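Local coordinates for ribosome-associated factor Y (Coxiella burnetii, PDB 3TQM), which probably binds the ribosome as a hibernation factor of the short HPF type, associating with 100S particles, the paired form of 70S ribosomes, at residues Pro29-Glu33 against Lys87-Lys91; Glu33-Ile39 against Asp51-Pro57. All blocks are in the same frame, centred on the assembly; numbering follows the deposited sequence.

Interaction 1: Pro29-Glu33 against Lys87-Lys91; sequences PCRDE and KYKAK
Tyr88 turns its CG away from the backbone N (chi1 163°), which sends the ring off the last turns of helix 70-89 toward Glu33, whose chain runs extended beyond CG to meet it. Tyr88 OH donates to Glu33 OE1 at 2.6 Å, meeting the oxygen nearly along its C-O axis, while the carboxylate plane stands 68° from the ring plane. Tyrosine suits the place because one side chain offers both a C-H edge and a hydroxyl donor at its far end. Along that edge lies Cys30, with SG 3.9 Å from Tyr88 CE2 and close to the ring plane, an edge-on sulfur-aromatic contact. Cys30 SG also lies 3.7 Å from Lys89 CB. Lys89, extended throughout, lays its methylenes against Pro29, with CD 3.8 Å from Pro29 CB, so that an exposed lysine contributes apolar surface. Pro29, after a cis peptide, also touches Leu85 and Ser86. At the other end of the loop segment, Glu33 N bonds to Cys30 O, closing the turn that holds Cys30 and Glu33 beside the ring. The whole is a surface contact, in which a loop with a short 3-10 turn packs on the C-terminal end of a helix.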
loop_
_atom_site.group_PDB
_atom_site.type_symbol
_atom_site.label_atom_id
_atom_site.label_comp_id
_atom_site.label_asym_id
_atom_site.label_seq_id
_atom_site.Cartn_x
_atom_site.Cartn_y
_atom_site.Cartn_z
ATOM N N PRO A 29 2.868 -8.288 -10.221
ATOM C CA PRO A 29 1.937 -8.602 -11.312
ATOM C C PRO A 29 0.464 -8.503 -10.918
ATOM O O PRO A 29 0.141 -8.230 -9.762
ATOM C CB PRO A 29 2.282 -10.054 -11.637
ATOM C CG PRO A 29 2.703 -10.624 -10.324
ATOM C CD PRO A 29 3.404 -9.508 -9.589
ATOM N N CYS A 30 -0.412 -8.709 -11.898
ATOM C CA CYS A 30 -1.848 -8.823 -11.662
ATOM C C CYS A 30 -2.507 -7.552 -11.116
ATOM O O CYS A 30 -3.523 -7.622 -10.425
ATOM C CB CYS A 30 -2.138 -10.012 -10.737
ATOM S SG CYS A 30 -1.599 -11.614 -11.393
ATOM N N ARG A 31 -1.938 -6.395 -11.440
ATOM C CA ARG A 31 -2.483 -5.132 -10.962
ATOM C C ARG A 31 -3.904 -4.896 -11.463
ATOM O O ARG A 31 -4.747 -4.369 -10.742
ATOM C CB ARG A 31 -1.593 -3.963 -11.383
ATOM C CG ARG A 31 -2.113 -2.607 -10.936
ATOM C CD ARG A 31 -1.190 -1.478 -11.369
ATOM N NE ARG A 31 -1.092 -1.355 -12.823
ATOM C CZ ARG A 31 0.029 -1.536 -13.516
ATOM N NH1 ARG A 31 1.156 -1.847 -12.889
ATOM N NH2 ARG A 31 0.029 -1.399 -14.834
ATOM N N ASP A 32 -4.167 -5.284 -12.705
ATOM C CA ASP A 32 -5.465 -5.012 -13.309
ATOM C C ASP A 32 -6.568 -5.928 -12.789
ATOM O O ASP A 32 -7.733 -5.790 -13.165
ATOM C CB ASP A 32 -5.377 -5.066 -14.836
ATOM C CG ASP A 32 -4.697 -3.844 -15.417
ATOM O OD1 ASP A 32 -5.390 -2.826 -15.631
ATOM O OD2 ASP A 32 -3.471 -3.893 -15.652
ATOM N N GLU A 33 -6.198 -6.855 -11.913
ATOM C CA GLU A 33 -7.173 -7.738 -11.290
ATOM C C GLU A 33 -7.591 -7.195 -9.931
ATOM O O GLU A 33 -8.508 -7.716 -9.296
ATOM C CB GLU A 33 -6.607 -9.147 -11.156
ATOM C CG GLU A 33 -6.187 -9.743 -12.485
ATOM C CD GLU A 33 -5.705 -11.167 -12.353
ATOM O OE1 GLU A 33 -6.126 -11.854 -11.399
ATOM O OE2 GLU A 33 -4.902 -11.599 -13.205
ATOM N N LYS A 87 2.759 -14.343 -5.329
ATOM C CA LYS A 87 2.248 -15.587 -4.757
ATOM C C LYS A 87 0.824 -15.834 -5.250
ATOM O O LYS A 87 0.470 -16.952 -5.628
ATOM C CB LYS A 87 2.277 -15.543 -3.229
ATOM C CG LYS A 87 3.673 -15.598 -2.630
ATOM C CD LYS A 87 3.623 -15.613 -1.110
ATOM C CE LYS A 87 5.019 -15.757 -0.517
ATOM N NZ LYS A 87 5.003 -15.714 0.975
ATOM N N TYR A 88 0.014 -14.781 -5.238
ATOM C CA TYR A 88 -1.337 -14.840 -5.765
ATOM C C TYR A 88 -1.327 -15.394 -7.185
ATOM O O TYR A 88 -2.059 -16.331 -7.506
ATOM C CB TYR A 88 -1.964 -13.444 -5.747
ATOM C CG TYR A 88 -3.184 -13.297 -6.624
ATOM C CD1 TYR A 88 -4.442 -13.658 -6.162
ATOM C CD2 TYR A 88 -3.077 -12.791 -7.912
ATOM C CE1 TYR A 88 -5.559 -13.523 -6.960
ATOM C CE2 TYR A 88 -4.189 -12.653 -8.718
ATOM C CZ TYR A 88 -5.428 -13.021 -8.236
ATOM O OH TYR A 88 -6.540 -12.887 -9.033
ATOM N N LYS A 89 -0.484 -14.812 -8.030
ATOM C CA LYS A 89 -0.362 -15.248 -9.417
ATOM C C LYS A 89 0.115 -16.697 -9.503
ATOM O O LYS A 89 -0.345 -17.461 -10.349
ATOM C CB LYS A 89 0.593 -14.328 -10.178
ATOM C CG LYS A 89 0.812 -14.716 -11.629
ATOM C CD LYS A 89 1.830 -13.798 -12.282
ATOM C CE LYS A 89 2.028 -14.139 -13.749
ATOM N NZ LYS A 89 3.038 -13.240 -14.376
ATOM N N ALA A 90 1.031 -17.073 -8.616
ATOM C CA ALA A 90 1.595 -18.419 -8.620
ATOM C C ALA A 90 0.600 -19.484 -8.161
ATOM O O ALA A 90 0.903 -20.674 -8.195
ATOM C CB ALA A 90 2.860 -18.472 -7.785
ATOM N N LYS A 91 -0.582 -19.057 -7.726
ATOM C CA LYS A 91 -1.597 -20.000 -7.259
ATOM C C LYS A 91 -2.706 -20.216 -8.290
ATOM O O LYS A 91 -2.777 -19.509 -9.299
ATOM C CB LYS A 91 -2.194 -19.531 -5.932
ATOM C CG LYS A 91 -1.209 -19.560 -4.773
ATOM C CD LYS A 91 -1.720 -18.738 -3.599
ATOM C CE LYS A 91 -0.715 -18.729 -2.462
ATOM N NZ LYS A 91 -1.062 -17.729 -1.410
#

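Interaction 2: Glu33-Ile39 against Asp51-Pro57; sequences EISNIHI and DANVKLP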
loop_
_atom_site.group_PDB
_atom_site.type_symbol
_atom_site.label_atom_id
_atom_site.label_comp_id
_atom_site.label_asym_id
_atom_site.label_seq_id
_atom_site.Cartn_x
_atom_site.Cartn_y
_atom_site.Cartn_z
ATOM N N GLU A 33 -6.198 -6.855 -11.913
ATOM C CA GLU A 33 -7.173 -7.738 -11.290
ATOM C C GLU A 33 -7.591 -7.195 -9.931
ATOM O O GLU A 33 -8.508 -7.716 -9.296
ATOM C CB GLU A 33 -6.607 -9.147 -11.156
ATOM C CG GLU A 33 -6.187 -9.743 -12.485
ATOM C CD GLU A 33 -5.705 -11.167 -12.353
ATOM O OE1 GLU A 33 -6.126 -11.854 -11.399
ATOM O OE2 GLU A 33 -4.902 -11.599 -13.205
ATOM N N ILE A 34 -6.912 -6.138 -9.498
ATOM C CA ILE A 34 -7.226 -5.477 -8.239
ATOM C C ILE A 34 -8.445 -4.572 -8.380
ATOM O O ILE A 34 -8.516 -3.751 -9.295
ATOM C CB ILE A 34 -6.049 -4.620 -7.759
ATOM C CG1 ILE A 34 -4.821 -5.491 -7.506
ATOM C CG2 ILE A 34 -6.427 -3.852 -6.508
ATOM C CD1 ILE A 34 -3.590 -4.702 -7.098
ATOM N N SER A 35 -9.398 -4.720 -7.467
ATOM C CA SER A 35 -10.604 -3.902 -7.484
ATOM C C SER A 35 -10.500 -2.741 -6.499
ATOM O O SER A 35 -10.726 -1.588 -6.867
ATOM C CB SER A 35 -11.829 -4.753 -7.156
ATOM O OG SER A 35 -11.742 -5.299 -5.857
ATOM N N ASN A 36 -10.160 -3.052 -5.252
ATOM C CA ASN A 36 -10.055 -2.041 -4.202
ATOM C C ASN A 36 -8.739 -2.080 -3.431
ATOM O O ASN A 36 -8.263 -3.145 -3.033
ATOM C CB ASN A 36 -11.206 -2.175 -3.203
ATOM C CG ASN A 36 -12.546 -1.813 -3.802
ATOM O OD1 ASN A 36 -12.864 -0.636 -3.976
ATOM N ND2 ASN A 36 -13.353 -2.827 -4.105
ATOM N N ILE A 37 -8.169 -0.904 -3.208
ATOM C CA ILE A 37 -7.008 -0.772 -2.345
ATOM C C ILE A 37 -7.303 0.265 -1.277
ATOM O O ILE A 37 -7.576 1.423 -1.592
ATOM C CB ILE A 37 -5.770 -0.311 -3.118
ATOM C CG1 ILE A 37 -5.434 -1.302 -4.230
ATOM C CG2 ILE A 37 -4.592 -0.142 -2.171
ATOM C CD1 ILE A 37 -4.065 -1.081 -4.831
ATOM N N HIS A 38 -7.257 -0.147 -0.016
ATOM C CA HIS A 38 -7.420 0.796 1.079
ATOM C C HIS A 38 -6.115 0.915 1.857
ATOM O O HIS A 38 -5.634 -0.058 2.439
ATOM C CB HIS A 38 -8.572 0.389 2.000
ATOM C CG HIS A 38 -8.995 1.472 2.944
ATOM N ND1 HIS A 38 -10.178 1.424 3.650
ATOM C CD2 HIS A 38 -8.392 2.633 3.299
ATOM C CE1 HIS A 38 -10.286 2.506 4.399
ATOM N NE2 HIS A 38 -9.216 3.257 4.205
ATOM N N ILE A 39 -5.543 2.116 1.846
ATOM C CA ILE A 39 -4.272 2.385 2.505
ATOM C C ILE A 39 -4.478 3.196 3.778
ATOM O O ILE A 39 -5.276 4.131 3.812
ATOM C CB ILE A 39 -3.315 3.153 1.576
ATOM C CG1 ILE A 39 -3.022 2.328 0.329
ATOM C CG2 ILE A 39 -2.015 3.485 2.291
ATOM C CD1 ILE A 39 -2.084 3.013 -0.618
ATOM N N ASP A 51 -0.038 0.752 6.123
ATOM C CA ASP A 51 -0.742 -0.520 6.017
ATOM C C ASP A 51 -1.652 -0.518 4.789
ATOM O O ASP A 51 -2.196 0.522 4.411
ATOM C CB ASP A 51 -1.551 -0.772 7.292
ATOM C CG ASP A 51 -2.108 -2.182 7.370
ATOM O OD1 ASP A 51 -1.748 -3.023 6.517
ATOM O OD2 ASP A 51 -2.901 -2.455 8.298
ATOM N N ALA A 52 -1.811 -1.681 4.162
ATOM C CA ALA A 52 -2.582 -1.780 2.927
ATOM C C ALA A 52 -3.481 -3.014 2.873
ATOM O O ALA A 52 -3.071 -4.116 3.242
ATOM C CB ALA A 52 -1.651 -1.751 1.724
ATOM N N ASN A 53 -4.709 -2.814 2.407
ATOM C CA ASN A 53 -5.651 -3.908 2.192
ATOM C C ASN A 53 -6.067 -3.954 0.723
ATOM O O ASN A 53 -6.739 -3.049 0.229
ATOM C CB ASN A 53 -6.877 -3.743 3.101
ATOM C CG ASN A 53 -7.966 -4.763 2.814
ATOM O OD1 ASN A 53 -8.887 -4.498 2.044
ATOM N ND2 ASN A 53 -7.871 -5.930 3.442
ATOM N N VAL A 54 -5.652 -5.005 0.023
ATOM C CA VAL A 54 -5.892 -5.120 -1.414
ATOM C C VAL A 54 -6.861 -6.248 -1.761
ATOM O O VAL A 54 -6.698 -7.383 -1.315
ATOM C CB VAL A 54 -4.577 -5.339 -2.183
ATOM C CG1 VAL A 54 -4.861 -5.668 -3.641
ATOM C CG2 VAL A 54 -3.689 -4.108 -2.063
ATOM N N LYS A 55 -7.864 -5.924 -2.570
ATOM C CA LYS A 55 -8.902 -6.882 -2.915
ATOM C C LYS A 55 -8.778 -7.381 -4.353
ATOM O O LYS A 55 -8.854 -6.606 -5.306
ATOM C CB LYS A 55 -10.285 -6.274 -2.672
ATOM C CG LYS A 55 -11.446 -7.203 -2.991
ATOM C CD LYS A 55 -11.307 -8.543 -2.284
ATOM C CE LYS A 55 -12.495 -9.444 -2.585
ATOM N NZ LYS A 55 -12.223 -10.862 -2.229
ATOM N N LEU A 56 -8.571 -8.686 -4.489
ATOM C CA LEU A 56 -8.523 -9.346 -5.783
ATOM C C LEU A 56 -9.721 -10.279 -5.868
ATOM O O LEU A 56 -10.380 -10.536 -4.859
ATOM C CB LEU A 56 -7.232 -10.153 -5.923
ATOM C CG LEU A 56 -5.912 -9.396 -5.794
ATOM C CD1 LEU A 56 -4.880 -10.259 -5.088
ATOM C CD2 LEU A 56 -5.395 -8.928 -7.152
ATOM N N PRO A 57 -10.020 -10.787 -7.073
ATOM C CA PRO A 57 -11.126 -11.742 -7.194
ATOM C C PRO A 57 -10.821 -13.040 -6.447
ATOM O O PRO A 57 -9.921 -13.784 -6.842
ATOM C CB PRO A 57 -11.202 -11.999 -8.705
ATOM C CG PRO A 57 -10.562 -10.796 -9.331
ATOM C CD PRO A 57 -9.459 -10.421 -8.385
#
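Two neighbouring antiparallel strands of the central sheet, 36-44 and 47-56, pair here at the open end of their hairpin. The axes of 36-39 and 51-56 come within 4.7 Å, at 169°. His38 and Asn53 form a hydrogen-bonded pair: His38 N donates to Asn53 O at 3.0 Å and Asn53 N returns a bond to His38 O at 2.9 Å. Toward the start of strand 36-44 and the end of 47-56, Lys55 N binds Asn36 O, and Ser35 N meets Lys55 O almost straight (172° at the hydrogen).

The side chains divide between two faces. Ile37, Ile39, Ala52 and Val54 face the helices, where branched and small apolar residues fill the core. Val54 spreads its methyls between two isoleucines: CG1, anti to the backbone N (chi1 171°), lies 3.7 Å from Ile34 CG2, while CG2 lies 4.0 Å from Ile37 CG1, the latter pair side by side. Leu56 CD2 closes on Ile34 CG1 at 3.5 Å. The other face carries Asn36, His38, Asn53 and Lys55, polar residues suited to a surface less covered; His38 NE2 bonds to Thr6 and Asn53 ND2 to Asn62, tying both outer strands to the pair. The arrangement is an antiparallel beta hairpin at the middle of the mixed four-stranded sheet of the beta-alpha-beta-beta-beta-alpha fold of the HPF/YfiA family.

Overall arrangement
The two contacts lie with centres about 12 Å apart and share Glu33, which ends the loop segment of interaction 1 and begins the strand approach of interaction 2. In chain order, loop 29-33 leads into strand 36-44, the hairpin returns through 47-56, strand 59-65 follows, and helix 70-89 comes last, so interaction 2 falls between the two partners of interaction 1. They also touch directly: Tyr88 packs on Leu56 and Pro57, and the Cys30 carbonyl oxygen approaches Leu56. Interaction 2 thus pairs the middle strands of the sheet, and interaction 1 joins the loop before them to the final helix at the same end of this single small domain.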